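Local coordinates for protein phosphatase 2C (Toxoplasma gondii, PDB 3D8K) that probably removes phosphate groups from serine and threonine residues of proteins, as a metal-dependent phosphatase of the PP2C family, at residues C[180-185]-C[261-266]; C[185-190]-C[255-260]; C[113-118]-C[165-170]. All coordinates share one frame; numbering follows the deposited sequence.

How the interactions relate
From the N terminus, strand 106-115 runs out into a long excursion and returns as strand 165-173, so that interaction 3 closes the first loop before the other two open. The chain then enters the second sheet with strand 177-182, turns, and comes back as strand 185-188. Interaction 1 ties 180-185 to 261-266, and interaction 2, joining 185-190 to 255-260, nests inside the loop that it closes. Strand 253-259 pairs with strand 165-173, so one side of interaction 2 lies on the sheet that holds interaction 3. Interaction 1 lies within the other sheet, whereas interaction 2 spans the gap between them; Ile265 meeting Ile168 adds a further link across the sandwich.

Interaction 1 of 3, residues C[180-185]-C[261-266]; sequences LKSGRT and PGDDIV
Lys181 and Asp264 face each other as a hydrogen-bonded antiparallel pair that joins strands 177-182 and 264-268 in one sheet of the PP2C beta-sandwich. The tight part is here: Lys181 N gives a nearly straight bond (170°) to Asp264 O at 2.8 Å, and Asp264 N returns one to Lys181 O at 3.1 Å. On the opposite face Leu180 and Ile265 form a non-hydrogen-bonded pair, with Leu180 CD2 lying 4.4 Å from Ile265 CG1. Aliphatic residues suit this face because it looks into the sandwich, where Ile265 packs on Ile168 of the other sheet, and Leu180 touches Leu189, just beyond the neighbouring strand. Lys181 can be buried because its flexible chain carries NZ to the carbonyl oxygen of Ile286, in helix 279-288. The loose side is the type II' turn from Ser182 to Thr185, where Gly183, Arg184 and Thr185 are exposed and Gly183 readily adopts the positive phi of 67°. Between the two zones sits buried Asp263, whose OD2 is paired with Arg126 in a salt bridge and also accepts the N-H of Tyr260. With CG anti to its carbonyl carbon (chi1 -69°), Asp263 has OD1 directed at Ser182 OG, although the modelled separation of 2.4 Å is doubtfully short.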
loop_
_atom_site.group_PDB
_atom_site.type_symbol
_atom_site.label_atom_id
_atom_site.label_comp_id
_atom_site.label_asym_id
_atom_site.label_seq_id
_atom_site.Cartn_x
_atom_site.Cartn_y
_atom_site.Cartn_z
ATOM N N LEU C 180 -20.329 -29.430 -11.156
ATOM C CA LEU C 180 -18.900 -29.567 -10.903
ATOM C C LEU C 180 -18.309 -30.627 -11.821
ATOM O O LEU C 180 -18.816 -31.749 -11.887
ATOM C CB LEU C 180 -18.652 -29.978 -9.447
ATOM C CG LEU C 180 -17.363 -29.546 -8.723
ATOM C CD1 LEU C 180 -16.841 -30.695 -7.869
ATOM C CD2 LEU C 180 -16.307 -29.116 -9.721
ATOM N N LYS C 181 -17.247 -30.272 -12.537
ATOM C CA LYS C 181 -16.586 -31.226 -13.423
ATOM C C LYS C 181 -15.307 -31.700 -12.769
ATOM O O LYS C 181 -14.575 -30.918 -12.159
ATOM C CB LYS C 181 -16.206 -30.604 -14.773
ATOM C CG LYS C 181 -17.305 -30.548 -15.806
ATOM C CD LYS C 181 -16.763 -30.057 -17.146
ATOM C CE LYS C 181 -15.897 -31.102 -17.831
ATOM N NZ LYS C 181 -16.599 -32.414 -17.985
ATOM N N SER C 182 -15.031 -32.987 -12.914
ATOM C CA SER C 182 -13.823 -33.568 -12.360
ATOM C C SER C 182 -13.478 -34.746 -13.253
ATOM O O SER C 182 -14.143 -35.792 -13.200
ATOM C CB SER C 182 -14.066 -34.031 -10.922
ATOM O OG SER C 182 -12.846 -34.209 -10.225
ATOM N N GLY C 183 -12.456 -34.561 -14.088
ATOM C CA GLY C 183 -12.034 -35.614 -14.993
ATOM C C GLY C 183 -13.106 -35.876 -16.031
ATOM O O GLY C 183 -13.342 -35.047 -16.908
ATOM N N ARG C 184 -13.751 -37.036 -15.931
ATOM C CA ARG C 184 -14.819 -37.411 -16.849
ATOM C C ARG C 184 -16.102 -37.435 -16.054
ATOM O O ARG C 184 -17.120 -37.967 -16.493
ATOM C CB ARG C 184 -14.564 -38.796 -17.450
ATOM C CG ARG C 184 -13.934 -38.771 -18.830
ATOM C CD ARG C 184 -14.777 -37.936 -19.769
ATOM N NE ARG C 184 -14.467 -38.141 -21.180
ATOM C CZ ARG C 184 -13.243 -38.163 -21.699
ATOM N NH1 ARG C 184 -12.172 -38.004 -20.926
ATOM N NH2 ARG C 184 -13.092 -38.313 -23.008
ATOM N N THR C 185 -16.042 -36.845 -14.870
ATOM C CA THR C 185 -17.197 -36.807 -14.003
ATOM C C THR C 185 -17.912 -35.469 -14.008
ATOM O O THR C 185 -17.294 -34.410 -14.109
ATOM C CB THR C 185 -16.803 -37.146 -12.558
ATOM O OG1 THR C 185 -16.145 -38.419 -12.535
ATOM C CG2 THR C 185 -18.038 -37.214 -11.668
ATOM N N PRO C 261 -7.740 -29.391 -7.344
ATOM C CA PRO C 261 -7.212 -28.539 -8.417
ATOM C C PRO C 261 -7.297 -29.375 -9.689
ATOM O O PRO C 261 -7.070 -30.586 -9.658
ATOM C CB PRO C 261 -5.783 -28.283 -7.979
ATOM C CG PRO C 261 -5.905 -28.227 -6.516
ATOM C CD PRO C 261 -6.824 -29.389 -6.194
ATOM N N GLY C 262 -7.643 -28.741 -10.799
ATOM C CA GLY C 262 -7.788 -29.486 -12.027
ATOM C C GLY C 262 -9.262 -29.612 -12.335
ATOM O O GLY C 262 -9.634 -29.912 -13.468
ATOM N N ASP C 263 -10.109 -29.389 -11.328
ATOM C CA ASP C 263 -11.560 -29.453 -11.526
ATOM C C ASP C 263 -12.080 -28.132 -12.129
ATOM O O ASP C 263 -11.383 -27.111 -12.109
ATOM C CB ASP C 263 -12.293 -29.742 -10.202
ATOM C CG ASP C 263 -12.058 -31.169 -9.677
ATOM O OD1 ASP C 263 -11.816 -32.085 -10.484
ATOM O OD2 ASP C 263 -12.136 -31.378 -8.447
ATOM N N ASP C 264 -13.293 -28.174 -12.681
ATOM C CA ASP C 264 -13.944 -27.016 -13.303
ATOM C C ASP C 264 -15.360 -26.834 -12.769
ATOM O O ASP C 264 -15.991 -27.798 -12.330
ATOM C CB ASP C 264 -14.047 -27.196 -14.825
ATOM C CG ASP C 264 -12.786 -26.785 -15.554
ATOM O OD1 ASP C 264 -11.709 -27.330 -15.225
ATOM O OD2 ASP C 264 -12.864 -25.925 -16.461
ATOM N N ILE C 265 -15.856 -25.598 -12.813
ATOM C CA ILE C 265 -17.211 -25.297 -12.376
ATOM C C ILE C 265 -17.965 -24.756 -13.566
ATOM O O ILE C 265 -17.493 -23.863 -14.260
ATOM C CB ILE C 265 -17.255 -24.244 -11.284
ATOM C CG1 ILE C 265 -16.546 -24.749 -10.051
ATOM C CG2 ILE C 265 -18.703 -23.950 -10.905
ATOM C CD1 ILE C 265 -16.472 -23.714 -8.973
ATOM N N VAL C 266 -19.147 -25.297 -13.799
ATOM C CA VAL C 266 -19.950 -24.853 -14.920
ATOM C C VAL C 266 -21.355 -24.451 -14.505
ATOM O O VAL C 266 -22.008 -25.141 -13.722
ATOM C CB VAL C 266 -20.008 -25.936 -15.979
ATOM C CG1 VAL C 266 -20.996 -25.551 -17.071
ATOM C CG2 VAL C 266 -18.612 -26.130 -16.549
#

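Interaction 2 of 3, residues C[185-190]-C[255-260]; sequences TAIHLS and TTFFAY
Leu189 lays its CD1 methyl over one face of the Phe257 ring, and this CH-pi contact is the heart of the packing. The methyl stands 3.8 Å from the ring centroid and only 12° off the normal, above the middle of the ring rather than its rim. Further apolar contact comes from Ile187. A flat aromatic suits this place because its face takes the Leu189 methyl, while Ile187 CG2 only just touches Phe257 CE2 obliquely, at 4.4 Å.

The polar part is a single hydrogen bond. Thr255 donates from OG1 to Leu189 O at 2.6 Å, approaching nearly along the C=O axis (161°). The first torsion of Thr255 (chi1 54°) sets OG1 between its own backbone N and carbonyl carbon, and the hydroxyl also lies at the edge of the Phe257 ring, in its plane. Threonine can thus serve a backbone carbonyl while keeping a methyl for a buried setting.

No backbone bond joins the two segments. Strand 185-188, with Leu189 just beyond it, belongs to one sheet and strand 253-259 to the other; contacts made largely by side chains between facing sheets are the hallmark of a beta-sandwich, here the PP2C core.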
loop_
_atom_site.group_PDB
_atom_site.type_symbol
_atom_site.label_atom_id
_atom_site.label_comp_id
_atom_site.label_asym_id
_atom_site.label_seq_id
_atom_site.Cartn_x
_atom_site.Cartn_y
_atom_site.Cartn_z
ATOM N N THR C 185 -16.042 -36.845 -14.870
ATOM C CA THR C 185 -17.197 -36.807 -14.003
ATOM C C THR C 185 -17.912 -35.469 -14.008
ATOM O O THR C 185 -17.294 -34.410 -14.109
ATOM C CB THR C 185 -16.803 -37.146 -12.558
ATOM O OG1 THR C 185 -16.145 -38.419 -12.535
ATOM C CG2 THR C 185 -18.038 -37.214 -11.668
ATOM N N ALA C 186 -19.231 -35.545 -13.904
ATOM C CA ALA C 186 -20.102 -34.381 -13.853
ATOM C C ALA C 186 -20.936 -34.531 -12.573
ATOM O O ALA C 186 -21.414 -35.622 -12.270
ATOM C CB ALA C 186 -21.000 -34.359 -15.068
ATOM N N ILE C 187 -21.107 -33.449 -11.822
ATOM C CA ILE C 187 -21.875 -33.508 -10.583
ATOM C C ILE C 187 -22.626 -32.222 -10.300
ATOM O O ILE C 187 -22.058 -31.137 -10.376
ATOM C CB ILE C 187 -20.943 -33.839 -9.407
ATOM C CG1 ILE C 187 -21.248 -35.238 -8.909
ATOM C CG2 ILE C 187 -21.086 -32.840 -8.286
ATOM C CD1 ILE C 187 -20.403 -35.613 -7.732
ATOM N N HIS C 188 -23.904 -32.348 -9.966
ATOM C CA HIS C 188 -24.741 -31.186 -9.672
ATOM C C HIS C 188 -24.455 -30.589 -8.300
ATOM O O HIS C 188 -24.111 -31.294 -7.352
ATOM C CB HIS C 188 -26.219 -31.559 -9.766
ATOM C CG HIS C 188 -26.654 -31.940 -11.143
ATOM N ND1 HIS C 188 -26.772 -31.022 -12.165
ATOM C CD2 HIS C 188 -26.949 -33.146 -11.687
ATOM C CE1 HIS C 188 -27.116 -31.647 -13.278
ATOM N NE2 HIS C 188 -27.228 -32.937 -13.015
ATOM N N LEU C 189 -24.603 -29.275 -8.210
ATOM C CA LEU C 189 -24.371 -28.564 -6.971
ATOM C C LEU C 189 -25.659 -27.946 -6.461
ATOM O O LEU C 189 -25.708 -27.430 -5.342
ATOM C CB LEU C 189 -23.315 -27.483 -7.192
ATOM C CG LEU C 189 -21.855 -27.934 -7.059
ATOM C CD1 LEU C 189 -21.701 -29.416 -7.422
ATOM C CD2 LEU C 189 -20.988 -27.042 -7.931
ATOM N N SER C 190 -26.706 -28.018 -7.278
ATOM C CA SER C 190 -27.984 -27.443 -6.895
ATOM C C SER C 190 -29.176 -28.166 -7.494
ATOM O O SER C 190 -29.058 -28.890 -8.475
ATOM C CB SER C 190 -28.034 -25.972 -7.303
ATOM O OG SER C 190 -27.911 -25.822 -8.711
ATOM N N THR C 255 -25.634 -24.958 -0.686
ATOM C CA THR C 255 -24.880 -26.205 -0.601
ATOM C C THR C 255 -23.384 -25.922 -0.557
ATOM O O THR C 255 -22.942 -24.841 -0.957
ATOM C CB THR C 255 -25.172 -27.114 -1.817
ATOM O OG1 THR C 255 -24.937 -26.388 -3.034
ATOM C CG2 THR C 255 -26.609 -27.594 -1.797
ATOM N N THR C 256 -22.603 -26.886 -0.068
ATOM C CA THR C 256 -21.151 -26.726 -0.001
ATOM C C THR C 256 -20.454 -27.987 -0.505
ATOM O O THR C 256 -20.877 -29.095 -0.192
ATOM C CB THR C 256 -20.677 -26.450 1.430
ATOM O OG1 THR C 256 -21.461 -25.399 2.000
ATOM C CG2 THR C 256 -19.223 -26.018 1.429
ATOM N N PHE C 257 -19.398 -27.806 -1.295
ATOM C CA PHE C 257 -18.624 -28.908 -1.868
ATOM C C PHE C 257 -17.150 -28.511 -1.952
ATOM O O PHE C 257 -16.813 -27.334 -1.920
ATOM C CB PHE C 257 -19.050 -29.206 -3.310
ATOM C CG PHE C 257 -20.475 -29.668 -3.477
ATOM C CD1 PHE C 257 -21.546 -28.824 -3.186
ATOM C CD2 PHE C 257 -20.745 -30.932 -4.010
ATOM C CE1 PHE C 257 -22.851 -29.224 -3.425
ATOM C CE2 PHE C 257 -22.052 -31.333 -4.252
ATOM C CZ PHE C 257 -23.106 -30.477 -3.960
ATOM N N PHE C 258 -16.267 -29.493 -2.073
ATOM C CA PHE C 258 -14.853 -29.189 -2.239
ATOM C C PHE C 258 -14.477 -29.739 -3.603
ATOM O O PHE C 258 -15.108 -30.667 -4.093
ATOM C CB PHE C 258 -13.992 -29.839 -1.161
ATOM C CG PHE C 258 -13.950 -31.320 -1.241
ATOM C CD1 PHE C 258 -15.061 -32.080 -0.911
ATOM C CD2 PHE C 258 -12.800 -31.964 -1.661
ATOM C CE1 PHE C 258 -15.030 -33.462 -1.002
ATOM C CE2 PHE C 258 -12.753 -33.351 -1.760
ATOM C CZ PHE C 258 -13.876 -34.104 -1.427
ATOM N N ALA C 259 -13.468 -29.149 -4.223
ATOM C CA ALA C 259 -13.022 -29.583 -5.532
ATOM C C ALA C 259 -11.524 -29.595 -5.523
ATOM O O ALA C 259 -10.893 -28.739 -4.915
ATOM C CB ALA C 259 -13.501 -28.639 -6.593
ATOM N N TYR C 260 -10.957 -30.572 -6.212
ATOM C CA TYR C 260 -9.517 -30.715 -6.286
ATOM C C TYR C 260 -9.015 -29.820 -7.402
ATOM O O TYR C 260 -9.778 -29.473 -8.299
ATOM C CB TYR C 260 -9.175 -32.178 -6.584
ATOM C CG TYR C 260 -9.483 -33.158 -5.462
ATOM C CD1 TYR C 260 -8.832 -33.063 -4.239
ATOM C CD2 TYR C 260 -10.389 -34.213 -5.644
ATOM C CE1 TYR C 260 -9.065 -33.987 -3.219
ATOM C CE2 TYR C 260 -10.630 -35.149 -4.633
ATOM C CZ TYR C 260 -9.960 -35.032 -3.416
ATOM O OH TYR C 260 -10.158 -35.963 -2.395
#

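Interaction 3 of 3, residues C[113-118]-C[165-170]; sequences RYEKKP and IYTIHV. With SO4 (sulfate ion), chain F.
Glu115 places CG between its backbone N and carbonyl carbon (chi1 51°) and bends at chi2, which sets CD; the carboxylate lies past Ile165 at Thr167 of the neighbouring strand. Tyr114 lies on the other face, and its CG, anti to the backbone N (chi1 165°), brings the ring beside Tyr166.

Thr167 OG1 donates to Glu115 OE1 at 2.8 Å, on the syn side but tilted out of the carboxylate plane; the two side chains meet at about a right angle. Beyond them, Pro118 CB packs against Ile165 CD1, a rigid ring meeting a branched aliphatic chain. On the tyrosine face, Tyr114 CD1 sits over the centre of the Tyr166 ring, 3.6 Å above its plane. The rings are inclined at 49°, neither a stack nor edge-to-face. Both hydroxyls reach backbone carbonyls, Tyr114 that of Lys163 and Tyr166 that of Pro324, so aromatic bulk comes with a satisfied polar end.

The antiparallel ladder lengthens toward the end of strand 106-115. Arg113 N bonds to Thr167 O at 3.0 Å, and Thr167 N returns to Arg113 O. Glu115 N to Ile165 O is longer, at 3.3 Å. The last bond, Ile165 N to Glu115 O, is weak at 3.5 Å. Past the strand, Lys116 NZ holds a sulfate ion, probably from the crystallisation liquor, and Lys117 forms a salt bridge with Glu84 of a second subunit. The chemistry implies two unlike faces: buried aromatics on one, and on the other a partly exposed carboxylate and hydroxyl beside the buried Ile165 side chain, consistent with the carboxylate staying charged.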
loop_
_atom_site.group_PDB
_atom_site.type_symbol
_atom_site.label_atom_id
_atom_site.label_comp_id
_atom_site.label_asym_id
_atom_site.label_seq_id
_atom_site.Cartn_x
_atom_site.Cartn_y
_atom_site.Cartn_z
ATOM N N ARG C 113 -13.463 -20.469 -2.548
ATOM C CA ARG C 113 -12.290 -20.213 -1.713
ATOM C C ARG C 113 -11.305 -21.351 -1.880
ATOM O O ARG C 113 -11.695 -22.502 -2.050
ATOM C CB ARG C 113 -12.682 -20.095 -0.224
ATOM C CG ARG C 113 -11.515 -19.786 0.746
ATOM C CD ARG C 113 -11.930 -18.929 1.982
ATOM N NE ARG C 113 -11.128 -17.696 2.113
ATOM C CZ ARG C 113 -11.556 -16.534 2.627
ATOM N NH1 ARG C 113 -12.806 -16.411 3.087
ATOM N NH2 ARG C 113 -10.742 -15.474 2.641
ATOM N N TYR C 114 -10.022 -21.017 -1.854
ATOM C CA TYR C 114 -8.972 -22.015 -1.953
ATOM C C TYR C 114 -8.207 -21.952 -0.651
ATOM O O TYR C 114 -7.905 -20.873 -0.152
ATOM C CB TYR C 114 -8.010 -21.707 -3.097
ATOM C CG TYR C 114 -6.703 -22.492 -3.039
ATOM C CD1 TYR C 114 -6.626 -23.806 -3.507
ATOM C CD2 TYR C 114 -5.549 -21.919 -2.506
ATOM C CE1 TYR C 114 -5.435 -24.527 -3.447
ATOM C CE2 TYR C 114 -4.353 -22.630 -2.438
ATOM C CZ TYR C 114 -4.302 -23.931 -2.911
ATOM O OH TYR C 114 -3.114 -24.625 -2.862
ATOM N N GLU C 115 -7.926 -23.112 -0.084
ATOM C CA GLU C 115 -7.149 -23.166 1.139
ATOM C C GLU C 115 -6.018 -24.132 0.875
ATOM O O GLU C 115 -6.249 -25.303 0.553
ATOM C CB GLU C 115 -7.982 -23.650 2.332
ATOM C CG GLU C 115 -8.736 -24.934 2.102
ATOM C CD GLU C 115 -10.032 -24.698 1.354
ATOM O OE1 GLU C 115 -10.741 -25.681 1.056
ATOM O OE2 GLU C 115 -10.346 -23.522 1.068
ATOM N N LYS C 116 -4.795 -23.624 1.001
ATOM C CA LYS C 116 -3.609 -24.419 0.760
ATOM C C LYS C 116 -3.581 -25.641 1.668
ATOM O O LYS C 116 -3.220 -26.734 1.231
ATOM C CB LYS C 116 -2.368 -23.558 0.973
ATOM C CG LYS C 116 -1.167 -23.991 0.147
ATOM C CD LYS C 116 -0.110 -22.894 0.099
ATOM C CE LYS C 116 0.941 -23.182 -0.961
ATOM N NZ LYS C 116 0.317 -23.397 -2.297
ATOM N N LYS C 117 -3.989 -25.458 2.921
ATOM C CA LYS C 117 -3.996 -26.546 3.889
ATOM C C LYS C 117 -5.357 -26.915 4.484
ATOM O O LYS C 117 -5.687 -26.536 5.608
ATOM C CB LYS C 117 -3.000 -26.242 5.013
ATOM C CG LYS C 117 -1.560 -26.496 4.622
ATOM C CD LYS C 117 -0.812 -25.216 4.291
ATOM C CE LYS C 117 -0.413 -24.473 5.570
ATOM N NZ LYS C 117 0.588 -23.372 5.372
ATOM N N PRO C 118 -6.157 -27.690 3.741
ATOM C CA PRO C 118 -7.478 -28.104 4.216
ATOM C C PRO C 118 -7.384 -29.063 5.395
ATOM O O PRO C 118 -6.497 -29.916 5.449
ATOM C CB PRO C 118 -8.079 -28.761 2.991
ATOM C CG PRO C 118 -6.878 -29.380 2.354
ATOM C CD PRO C 118 -5.862 -28.290 2.430
ATOM N N ILE C 165 -7.253 -27.647 -1.826
ATOM C CA ILE C 165 -8.558 -27.901 -2.424
ATOM C C ILE C 165 -9.309 -26.594 -2.540
ATOM O O ILE C 165 -8.911 -25.586 -1.961
ATOM C CB ILE C 165 -9.414 -28.847 -1.560
ATOM C CG1 ILE C 165 -9.628 -28.235 -0.173
ATOM C CG2 ILE C 165 -8.744 -30.204 -1.452
ATOM C CD1 ILE C 165 -10.492 -29.083 0.737
ATOM N N TYR C 166 -10.401 -26.616 -3.289
ATOM C CA TYR C 166 -11.226 -25.435 -3.470
ATOM C C TYR C 166 -12.581 -25.659 -2.809
ATOM O O TYR C 166 -13.274 -26.631 -3.113
ATOM C CB TYR C 166 -11.413 -25.153 -4.957
ATOM C CG TYR C 166 -10.181 -24.609 -5.638
ATOM C CD1 TYR C 166 -9.934 -23.237 -5.681
ATOM C CD2 TYR C 166 -9.274 -25.460 -6.269
ATOM C CE1 TYR C 166 -8.822 -22.728 -6.346
ATOM C CE2 TYR C 166 -8.160 -24.959 -6.933
ATOM C CZ TYR C 166 -7.941 -23.594 -6.973
ATOM O OH TYR C 166 -6.861 -23.091 -7.666
ATOM N N THR C 167 -12.948 -24.775 -1.885
ATOM C CA THR C 167 -14.239 -24.890 -1.227
ATOM C C THR C 167 -15.278 -24.125 -2.022
ATOM O O THR C 167 -15.106 -22.947 -2.312
ATOM C CB THR C 167 -14.210 -24.336 0.187
ATOM O OG1 THR C 167 -13.491 -25.237 1.030
ATOM C CG2 THR C 167 -15.607 -24.190 0.721
ATOM N N ILE C 168 -16.354 -24.803 -2.380
ATOM C CA ILE C 168 -17.404 -24.170 -3.142
ATOM C C ILE C 168 -18.708 -24.049 -2.387
ATOM O O ILE C 168 -19.207 -25.007 -1.807
ATOM C CB ILE C 168 -17.688 -24.933 -4.425
ATOM C CG1 ILE C 168 -16.460 -24.890 -5.335
ATOM C CG2 ILE C 168 -18.915 -24.349 -5.109
ATOM C CD1 ILE C 168 -16.548 -25.843 -6.511
ATOM N N HIS C 169 -19.249 -22.838 -2.396
ATOM C CA HIS C 169 -20.530 -22.558 -1.767
ATOM C C HIS C 169 -21.475 -22.135 -2.871
ATOM O O HIS C 169 -21.186 -21.217 -3.645
ATOM C CB HIS C 169 -20.433 -21.415 -0.763
ATOM C CG HIS C 169 -19.934 -21.826 0.579
ATOM N ND1 HIS C 169 -18.597 -22.031 0.848
ATOM C CD2 HIS C 169 -20.592 -22.073 1.736
ATOM C CE1 HIS C 169 -18.454 -22.383 2.111
ATOM N NE2 HIS C 169 -19.649 -22.417 2.673
ATOM N N VAL C 170 -22.600 -22.810 -2.971
ATOM C CA VAL C 170 -23.535 -22.412 -3.982
ATOM C C VAL C 170 -24.815 -21.953 -3.321
ATOM O O VAL C 170 -25.392 -22.665 -2.511
ATOM C CB VAL C 170 -23.848 -23.556 -4.945
ATOM C CG1 VAL C 170 -24.864 -23.074 -5.987
ATOM C CG2 VAL C 170 -22.576 -24.028 -5.614
HETATM S S SO4 F . -0.771 -20.039 -3.056
HETATM O O1 SO4 F . -1.439 -20.734 -1.953
HETATM O O2 SO4 F . 0.638 -20.473 -3.107
HETATM O O3 SO4 F . -1.439 -20.369 -4.324
HETATM O O4 SO4 F . -0.843 -18.584 -2.821
#